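Local structure of peptide ABC transporter, peptide-binding protein (Thermus thermophilus, 2D5W) at residues D509-L514 / W532-I537. The protein binds oligopeptides, captured here with a pentapeptide, and probably delivers them to an ABC transporter for uptake across the membrane. Sequence-based numbering, arbitrary orientation.
Sequences DEFDRL and WRAQEI
The ring of F511 turns its CD1–CE1 edge to A534, where CE1 lies 3.9 Å from the methyl CB. A534 O lies 3.5 Å from CD1 of F511, near the ring plane. F511 leaves its helix alongside the partner rather than toward it; CG, anti to the backbone N (chi1 -179°), sits beside the carbonyl carbon, and the ring beyond it reaches A534. L514 approaches the same alanine from one helical turn further on: its CD1 rests 3.8 Å from the A534 backbone N and also touches CB of R533. These contacts join the helices 509-518 and 524-541 as a nearly antiparallel helical hairpin in this family 5 solute-binding protein; the axes of segments 509-514 and 532-537 approach to 9.1 Å at 162°. Between the two segments the nearest CA atoms are those of F511 and A534, the small methyl touching both the ring and CB of L514. An alanine at F511 would probably leave the A534 methyl and carbonyl without their aromatic neighbour and open a gap between the helices. On the other flank I537 carries its CD1 to within 3.7 Å of CD1 of L514, the two side chains crossing obliquely. The extended chain of E510 passes the same I537 methyl at about a right angle, its CG 3.5 Å from CD1.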
loop_
_atom_site.group_PDB
_atom_site.type_symbol
_atom_site.label_atom_id
_atom_site.label_comp_id
_atom_site.label_asym_id
_atom_site.label_seq_id
_atom_site.Cartn_x
_atom_site.Cartn_y
_atom_site.Cartn_z
ATOM N N ASP A 509 -15.534 19.202 -1.869
ATOM C CA ASP A 509 -15.175 20.059 -0.749
ATOM C C ASP A 509 -15.768 19.650 0.587
ATOM O O ASP A 509 -15.116 19.805 1.621
ATOM C CB ASP A 509 -15.516 21.517 -1.068
ATOM C CG ASP A 509 -14.670 22.072 -2.203
ATOM O OD1 ASP A 509 -13.625 21.465 -2.521
ATOM O OD2 ASP A 509 -15.042 23.118 -2.774
ATOM N N GLU A 510 -16.989 19.124 0.582
ATOM C CA GLU A 510 -17.606 18.702 1.831
ATOM C C GLU A 510 -16.867 17.482 2.378
ATOM O O GLU A 510 -16.642 17.368 3.582
ATOM C CB GLU A 510 -19.090 18.387 1.620
ATOM C CG GLU A 510 -19.823 18.008 2.898
ATOM C CD GLU A 510 -21.330 17.969 2.720
ATOM O OE1 GLU A 510 -21.813 17.246 1.824
ATOM O OE2 GLU A 510 -22.035 18.667 3.480
ATOM N N PHE A 511 -16.482 16.576 1.485
ATOM C CA PHE A 511 -15.737 15.387 1.882
ATOM C C PHE A 511 -14.414 15.833 2.518
ATOM O O PHE A 511 -14.006 15.312 3.558
ATOM C CB PHE A 511 -15.449 14.514 0.659
ATOM C CG PHE A 511 -14.693 13.251 0.973
ATOM C CD1 PHE A 511 -15.366 12.072 1.286
ATOM C CD2 PHE A 511 -13.304 13.244 0.957
ATOM C CE1 PHE A 511 -14.664 10.901 1.576
ATOM C CE2 PHE A 511 -12.591 12.083 1.244
ATOM C CZ PHE A 511 -13.273 10.910 1.554
ATOM N N ASP A 512 -13.749 16.802 1.892
ATOM C CA ASP A 512 -12.480 17.300 2.420
ATOM C C ASP A 512 -12.657 17.924 3.798
ATOM O O ASP A 512 -11.825 17.736 4.684
ATOM C CB ASP A 512 -11.858 18.334 1.473
ATOM C CG ASP A 512 -11.310 17.712 0.202
ATOM O OD1 ASP A 512 -11.355 16.471 0.072
ATOM O OD2 ASP A 512 -10.827 18.462 -0.671
ATOM N N ARG A 513 -13.744 18.664 3.984
ATOM C CA ARG A 513 -13.998 19.304 5.267
ATOM C C ARG A 513 -14.225 18.276 6.369
ATOM O O ARG A 513 -13.652 18.374 7.455
ATOM C CB ARG A 513 -15.220 20.218 5.164
ATOM C CG ARG A 513 -15.400 21.141 6.354
ATOM C CD ARG A 513 -16.628 22.028 6.199
ATOM N NE ARG A 513 -16.625 22.770 4.940
ATOM C CZ ARG A 513 -17.082 22.292 3.785
ATOM N NH1 ARG A 513 -17.033 23.036 2.690
ATOM N NH2 ARG A 513 -17.602 21.073 3.727
ATOM N N LEU A 514 -15.063 17.286 6.086
ATOM C CA LEU A 514 -15.378 16.247 7.056
ATOM C C LEU A 514 -14.160 15.428 7.464
ATOM O O LEU A 514 -13.919 15.222 8.653
ATOM C CB LEU A 514 -16.460 15.321 6.497
ATOM C CG LEU A 514 -17.855 15.939 6.359
ATOM C CD1 LEU A 514 -18.706 15.064 5.450
ATOM C CD2 LEU A 514 -18.504 16.089 7.729
ATOM N N TRP A 532 -18.374 8.582 8.893
ATOM C CA TRP A 532 -19.578 7.956 8.359
ATOM C C TRP A 532 -20.262 8.902 7.384
ATOM O O TRP A 532 -20.737 8.480 6.329
ATOM C CB TRP A 532 -20.528 7.562 9.496
ATOM C CG TRP A 532 -20.226 6.201 10.055
ATOM C CD1 TRP A 532 -19.003 5.589 10.112
ATOM C CD2 TRP A 532 -21.161 5.279 10.629
ATOM N NE1 TRP A 532 -19.121 4.344 10.678
ATOM C CE2 TRP A 532 -20.434 4.129 11.008
ATOM C CE3 TRP A 532 -22.544 5.312 10.859
ATOM C CZ2 TRP A 532 -21.042 3.019 11.604
ATOM C CZ3 TRP A 532 -23.149 4.206 11.452
ATOM C CH2 TRP A 532 -22.397 3.077 11.817
ATOM N N ARG A 533 -20.296 10.187 7.722
ATOM C CA ARG A 533 -20.908 11.171 6.841
ATOM C C ARG A 533 -20.079 11.276 5.563
ATOM O O ARG A 533 -20.627 11.387 4.469
ATOM C CB ARG A 533 -20.998 12.533 7.540
ATOM C CG ARG A 533 -21.537 12.452 8.968
ATOM C CD ARG A 533 -22.692 11.465 9.080
ATOM N NE ARG A 533 -22.843 10.954 10.441
ATOM C CZ ARG A 533 -23.621 9.928 10.770
ATOM N NH1 ARG A 533 -23.699 9.530 12.034
ATOM N NH2 ARG A 533 -24.319 9.293 9.837
ATOM N N ALA A 534 -18.757 11.228 5.701
ATOM C CA ALA A 534 -17.880 11.299 4.538
ATOM C C ALA A 534 -18.128 10.105 3.613
ATOM O O ALA A 534 -18.137 10.249 2.389
ATOM C CB ALA A 534 -16.419 11.329 4.977
ATOM N N GLN A 535 -18.333 8.928 4.196
ATOM C CA GLN A 535 -18.583 7.730 3.398
ATOM C C GLN A 535 -19.928 7.797 2.674
ATOM O O GLN A 535 -20.069 7.259 1.577
ATOM C CB GLN A 535 -18.498 6.478 4.276
ATOM C CG GLN A 535 -17.071 6.158 4.723
ATOM C CD GLN A 535 -17.005 5.034 5.741
ATOM O OE1 GLN A 535 -17.090 3.852 5.403
ATOM N NE2 GLN A 535 -16.865 5.405 7.009
ATOM N N GLU A 536 -20.911 8.459 3.280
ATOM C CA GLU A 536 -22.221 8.601 2.648
ATOM C C GLU A 536 -22.066 9.425 1.367
ATOM O O GLU A 536 -22.616 9.076 0.321
ATOM C CB GLU A 536 -23.205 9.297 3.595
ATOM C CG GLU A 536 -23.677 8.449 4.770
ATOM C CD GLU A 536 -24.800 7.486 4.405
ATOM O OE1 GLU A 536 -25.237 6.721 5.291
ATOM O OE2 GLU A 536 -25.254 7.494 3.241
ATOM N N ILE A 537 -21.316 10.518 1.454
ATOM C CA ILE A 537 -21.081 11.372 0.297
ATOM C C ILE A 537 -20.288 10.601 -0.757
ATOM O O ILE A 537 -20.605 10.636 -1.945
ATOM C CB ILE A 537 -20.296 12.638 0.700
ATOM C CG1 ILE A 537 -21.172 13.521 1.592
ATOM C CG2 ILE A 537 -19.845 13.399 -0.539
ATOM C CD1 ILE A 537 -20.432 14.676 2.230
#